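Local coordinates for abietadiene synthase, chloroplastic (Abies grandis, PDB 3S9V), which belongs to the terpene synthase family of largely helical proteins, pairing a terpene synthase N-terminal domain with a metal-binding terpene synthase family domain, at residues Ser205-Gln210 and Pro232-Ala237; Tyr299-Trp304 and Tyr335-Asp340. One frame throughout, in Å; residues are numbered along the deposited sequence.

Contact 1: Ser205-Gln210 and Pro232-Ala237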
# COMPACT_ATOMS: atom_id res chain seq x y z
N SER A 205 -5.84 27.10 -11.75
CA SER A 205 -7.09 27.81 -11.99
C SER A 205 -6.93 29.28 -12.39
O SER A 205 -7.61 30.16 -11.87
CB SER A 205 -8.01 27.69 -10.77
OG SER A 205 -7.29 27.42 -9.59
N LEU A 206 -6.03 29.52 -13.35
CA LEU A 206 -5.78 30.87 -13.84
C LEU A 206 -7.00 31.48 -14.53
O LEU A 206 -7.10 32.70 -14.63
CB LEU A 206 -4.60 30.85 -14.82
CG LEU A 206 -3.22 30.73 -14.18
CD1 LEU A 206 -2.18 30.40 -15.23
CD2 LEU A 206 -2.89 32.03 -13.48
N GLU A 207 -7.92 30.64 -15.00
CA GLU A 207 -9.11 31.16 -15.66
C GLU A 207 -9.94 32.00 -14.68
O GLU A 207 -10.78 32.80 -15.09
CB GLU A 207 -9.96 30.01 -16.24
CG GLU A 207 -10.66 29.14 -15.22
CD GLU A 207 -9.85 27.93 -14.79
OE1 GLU A 207 -8.60 27.99 -14.87
OE2 GLU A 207 -10.46 26.93 -14.36
N GLY A 208 -9.67 31.84 -13.39
CA GLY A 208 -10.39 32.61 -12.39
C GLY A 208 -9.57 33.72 -11.76
O GLY A 208 -9.99 34.34 -10.78
N LEU A 209 -8.38 33.98 -12.31
CA LEU A 209 -7.50 35.02 -11.78
C LEU A 209 -7.08 36.00 -12.88
O LEU A 209 -6.16 36.80 -12.70
CB LEU A 209 -6.25 34.37 -11.18
CG LEU A 209 -6.50 33.28 -10.15
CD1 LEU A 209 -5.24 32.47 -9.98
CD2 LEU A 209 -6.95 33.90 -8.83
N GLN A 210 -7.76 35.92 -14.01
CA GLN A 210 -7.47 36.76 -15.17
C GLN A 210 -7.48 38.27 -14.95
O GLN A 210 -6.92 39.01 -15.76
CB GLN A 210 -8.46 36.46 -16.29
CG GLN A 210 -8.50 35.02 -16.73
CD GLN A 210 -9.47 34.82 -17.86
OE1 GLN A 210 -9.26 35.34 -18.95
NE2 GLN A 210 -10.53 34.06 -17.61
N PRO A 232 -6.54 22.27 -18.77
CA PRO A 232 -6.96 22.76 -20.09
C PRO A 232 -7.66 24.12 -20.05
O PRO A 232 -7.40 24.98 -20.89
CB PRO A 232 -7.89 21.65 -20.57
CG PRO A 232 -7.31 20.44 -19.94
CD PRO A 232 -7.07 20.92 -18.53
N ALA A 233 -8.57 24.31 -19.10
CA ALA A 233 -9.28 25.58 -18.99
C ALA A 233 -8.29 26.69 -18.65
O ALA A 233 -8.36 27.80 -19.18
CB ALA A 233 -10.37 25.49 -17.93
N SER A 234 -7.35 26.38 -17.76
CA SER A 234 -6.35 27.36 -17.35
C SER A 234 -5.48 27.74 -18.54
O SER A 234 -5.15 28.90 -18.75
CB SER A 234 -5.50 26.77 -16.22
OG SER A 234 -4.85 27.80 -15.49
N THR A 235 -5.09 26.74 -19.32
CA THR A 235 -4.26 26.96 -20.49
C THR A 235 -5.02 27.72 -21.57
O THR A 235 -4.45 28.56 -22.27
CB THR A 235 -3.79 25.63 -21.07
OG1 THR A 235 -3.04 24.92 -20.08
CG2 THR A 235 -2.91 25.86 -22.30
N ALA A 236 -6.31 27.42 -21.70
CA ALA A 236 -7.16 28.08 -22.69
C ALA A 236 -7.26 29.57 -22.36
O ALA A 236 -7.15 30.42 -23.25
CB ALA A 236 -8.55 27.45 -22.70
N ALA A 237 -7.46 29.88 -21.09
CA ALA A 237 -7.56 31.26 -20.64
C ALA A 237 -6.25 31.98 -20.93
O ALA A 237 -6.25 33.07 -21.48
CB ALA A 237 -7.86 31.30 -19.16

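Contact 2: Tyr299-Trp304 and Tyr335-Asp340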
# COMPACT_ATOMS: atom_id res chain seq x y z
N TYR A 299 8.32 2.40 -17.22
CA TYR A 299 7.87 3.67 -17.77
C TYR A 299 7.96 4.76 -16.71
O TYR A 299 8.55 5.81 -16.94
CB TYR A 299 6.43 3.55 -18.26
CG TYR A 299 5.86 4.83 -18.83
CD1 TYR A 299 5.97 5.14 -20.19
CD2 TYR A 299 5.22 5.76 -17.99
CE1 TYR A 299 5.44 6.33 -20.70
CE2 TYR A 299 4.70 6.95 -18.50
CZ TYR A 299 4.81 7.23 -19.85
OH TYR A 299 4.27 8.39 -20.35
N VAL A 300 7.37 4.50 -15.54
CA VAL A 300 7.40 5.48 -14.47
C VAL A 300 8.82 5.83 -14.05
O VAL A 300 9.13 7.00 -13.82
CB VAL A 300 6.62 4.99 -13.24
CG1 VAL A 300 6.75 6.01 -12.09
CG2 VAL A 300 5.15 4.79 -13.61
N TYR A 301 9.67 4.82 -13.94
CA TYR A 301 11.05 5.04 -13.53
C TYR A 301 11.82 5.88 -14.56
O TYR A 301 12.65 6.70 -14.18
CB TYR A 301 11.77 3.71 -13.30
CG TYR A 301 13.21 3.87 -12.82
CD1 TYR A 301 13.49 4.43 -11.57
CD2 TYR A 301 14.29 3.50 -13.64
CE1 TYR A 301 14.81 4.62 -11.14
CE2 TYR A 301 15.61 3.69 -13.22
CZ TYR A 301 15.86 4.25 -11.97
OH TYR A 301 17.15 4.45 -11.55
N SER A 302 11.54 5.68 -15.85
CA SER A 302 12.22 6.44 -16.90
C SER A 302 11.82 7.90 -16.80
O SER A 302 12.38 8.75 -17.49
CB SER A 302 11.85 5.93 -18.29
OG SER A 302 10.53 6.30 -18.65
N HIS A 303 10.84 8.19 -15.95
CA HIS A 303 10.39 9.57 -15.76
C HIS A 303 10.64 10.01 -14.32
O HIS A 303 10.18 11.07 -13.91
CB HIS A 303 8.91 9.70 -16.09
CG HIS A 303 8.62 9.63 -17.55
ND1 HIS A 303 9.03 10.59 -18.44
CD2 HIS A 303 7.99 8.68 -18.29
CE1 HIS A 303 8.67 10.24 -19.67
NE2 HIS A 303 8.04 9.08 -19.60
N TRP A 304 11.36 9.18 -13.57
CA TRP A 304 11.67 9.50 -12.18
C TRP A 304 12.57 10.73 -12.09
O TRP A 304 13.48 10.91 -12.89
CB TRP A 304 12.35 8.32 -11.49
CG TRP A 304 12.42 8.46 -9.98
CD1 TRP A 304 13.54 8.68 -9.23
CD2 TRP A 304 11.32 8.39 -9.05
NE1 TRP A 304 13.20 8.76 -7.89
CE2 TRP A 304 11.85 8.59 -7.76
CE3 TRP A 304 9.94 8.19 -9.20
CZ2 TRP A 304 11.04 8.59 -6.61
CZ3 TRP A 304 9.13 8.19 -8.05
CH2 TRP A 304 9.69 8.39 -6.78
N TYR A 335 14.08 -0.90 -8.10
CA TYR A 335 14.56 0.27 -8.80
C TYR A 335 15.43 1.12 -7.87
O TYR A 335 15.23 1.12 -6.66
CB TYR A 335 13.38 1.08 -9.34
CG TYR A 335 12.64 0.38 -10.45
CD1 TYR A 335 13.05 0.50 -11.78
CD2 TYR A 335 11.55 -0.43 -10.17
CE1 TYR A 335 12.39 -0.19 -12.80
CE2 TYR A 335 10.88 -1.12 -11.18
CZ TYR A 335 11.30 -1.00 -12.49
OH TYR A 335 10.62 -1.67 -13.49
N ASN A 336 16.39 1.84 -8.45
CA ASN A 336 17.27 2.68 -7.65
C ASN A 336 16.69 4.05 -7.44
O ASN A 336 17.00 5.00 -8.17
CB ASN A 336 18.65 2.80 -8.30
CG ASN A 336 19.59 3.70 -7.50
OD1 ASN A 336 19.42 3.88 -6.30
ND2 ASN A 336 20.59 4.27 -8.18
N VAL A 337 15.84 4.15 -6.42
CA VAL A 337 15.20 5.40 -6.07
C VAL A 337 15.64 5.77 -4.65
O VAL A 337 15.91 4.89 -3.84
CB VAL A 337 13.67 5.27 -6.12
CG1 VAL A 337 13.23 5.12 -7.57
CG2 VAL A 337 13.22 4.09 -5.29
N SER A 338 15.71 7.06 -4.37
CA SER A 338 16.14 7.53 -3.06
C SER A 338 15.01 8.16 -2.29
O SER A 338 14.09 8.74 -2.87
CB SER A 338 17.27 8.55 -3.22
OG SER A 338 17.50 9.24 -2.00
N SER A 339 15.08 8.07 -0.97
CA SER A 339 14.06 8.67 -0.12
C SER A 339 14.29 10.19 -0.08
O SER A 339 13.49 10.92 0.49
CB SER A 339 14.10 8.09 1.29
OG SER A 339 15.39 8.29 1.86
N ASP A 340 15.38 10.65 -0.68
CA ASP A 340 15.66 12.09 -0.71
C ASP A 340 14.54 12.85 -1.43
O ASP A 340 14.39 14.06 -1.24
CB ASP A 340 16.97 12.41 -1.44
CG ASP A 340 18.19 11.91 -0.69
OD1 ASP A 340 18.18 11.92 0.56
OD2 ASP A 340 19.17 11.52 -1.36
O HOH W 1 15.62 9.30 -6.12

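Contact 1: Ser205-Gln210 and Pro232-Ala237
Leu-206 and Glu-207, on a short 3-10 segment, pack against Ala-233, Ser-234 and, a turn on, Ala-237 of helix 232-242, a buried junction in the mainly helical N-terminal part of this terpene synthase. The backbones come very close, with the CA atoms of Glu-207 and Ser-234 5.0 Å apart, an approach that suits small residues on the helix.

One hydrogen bond crosses the contact. The backbone N of Leu-206 donates to Ser-234 OG at 3.0 Å, with a moderately bent N-H...O angle of 146°. The same hydroxyl also hydrogen-bonds to Leu-203 O, and since a carbonyl can only accept, the serine is the donor there. OG also lies only 3.1 Å from Leu-206 CB, pressed against the base of the leucine side chain.

The apolar packing rests on methyl groups. Ala-237 CB packs directly on the Glu-207 backbone, 3.7 Å from its CA, and the small size of alanine suits this close approach. The same methyl touches the flat end of Gln-210, 4.1 Å from its CD.

Glu-207 is a buried acid whose chain folds back at chi2 (-91°), laying the carboxylate along the helix start. OE1 comes within 3.4 Å of Ser-234 CA, while OE2 lies 3.9 Å from Ala-233 CB. These are van der Waals neighbours; the polar end is satisfied elsewhere: OE2 forms a salt bridge with Lys-450 NZ and a hydrogen bond with Tyr-57 OH, which probably stabilises the ionised form.

Within 205-210, just beyond the 3-10 turn, Gln-210 turns back on its own chain: NE2 donates to Glu-207 O at 2.8 Å, almost straight at 175°, with the acceptor in the plane of the amide.

Contact 2: Tyr299-Trp304 and Tyr335-Asp340
Tyr-301 and Trp-304, the two ends of a type I beta turn at the close of helix 290-301, meet Tyr-335 and Val-337 of an extended loop, joining two neighbouring parts of the helical N-terminal domain. The tight part is aromatic and aliphatic. CD1 of Tyr-335 rests over one face of the Tyr-301 ring, 3.5 Å from its CG. The two rings are neither parallel nor perpendicular: their planes stand 40° apart and their centroids 5.2 Å. Tyr-301 reaches out to the loop because its CG is anti to the backbone N (chi1 -178°).

Val-337 packs mainly through CG1, its branched side chain setting this methyl over the face of the Trp-304 indole, 3.7 Å from the five-membered ring centroid and 14° off its normal, a CH-pi contact. CG1 also lies 3.9 Å from Tyr-301 CE1, so one methyl touches both rings, one at its edge and one over its face. Leu-327 and Leu-330 of helix 320-332 also pack on this valine.

The outer side is looser. Exposed Asn-336 touches little, and its carbonyl O takes only a weak hydrogen bond from Tyr-301 OH at 3.4 Å. Tryptophan suits its place by joining a broad apolar face to an N-H at the edge: a water in the indole plane accepts from NE1 of Trp-304 at 3.0 Å and also from the backbone N of Ser-338, bridging two donors. The Tyr-335 hydroxyl is hydrogen-bonded to Asp-298 OD1. The chemistry thus implies cohesion mainly from ring and methyl surfaces, with direct polar linkage weak and the firmer one mediated by water.

From the N terminus, contact 1 comes first: the chain leaves 205-210, passes through helix 215-219 and returns at the start of helix 232-242, closing a loop of 21 intervening residues. It then runs through helices 245-258 and 269-282 to helix 290-301, whose end opens contact 2. There 30 residues, including helix 320-332, lie between 299-304 and 335-340. The two closures are in series, neither nested nor crossing. The centres of contacts 1 and 2 are 32 Å apart; nearest atoms of the two are about 17 Å apart, without touching. Contact 1 ties a loop to a helix start in a buried place far from the centre of the chain; contact 2 ties a helix end to a loop at the surface.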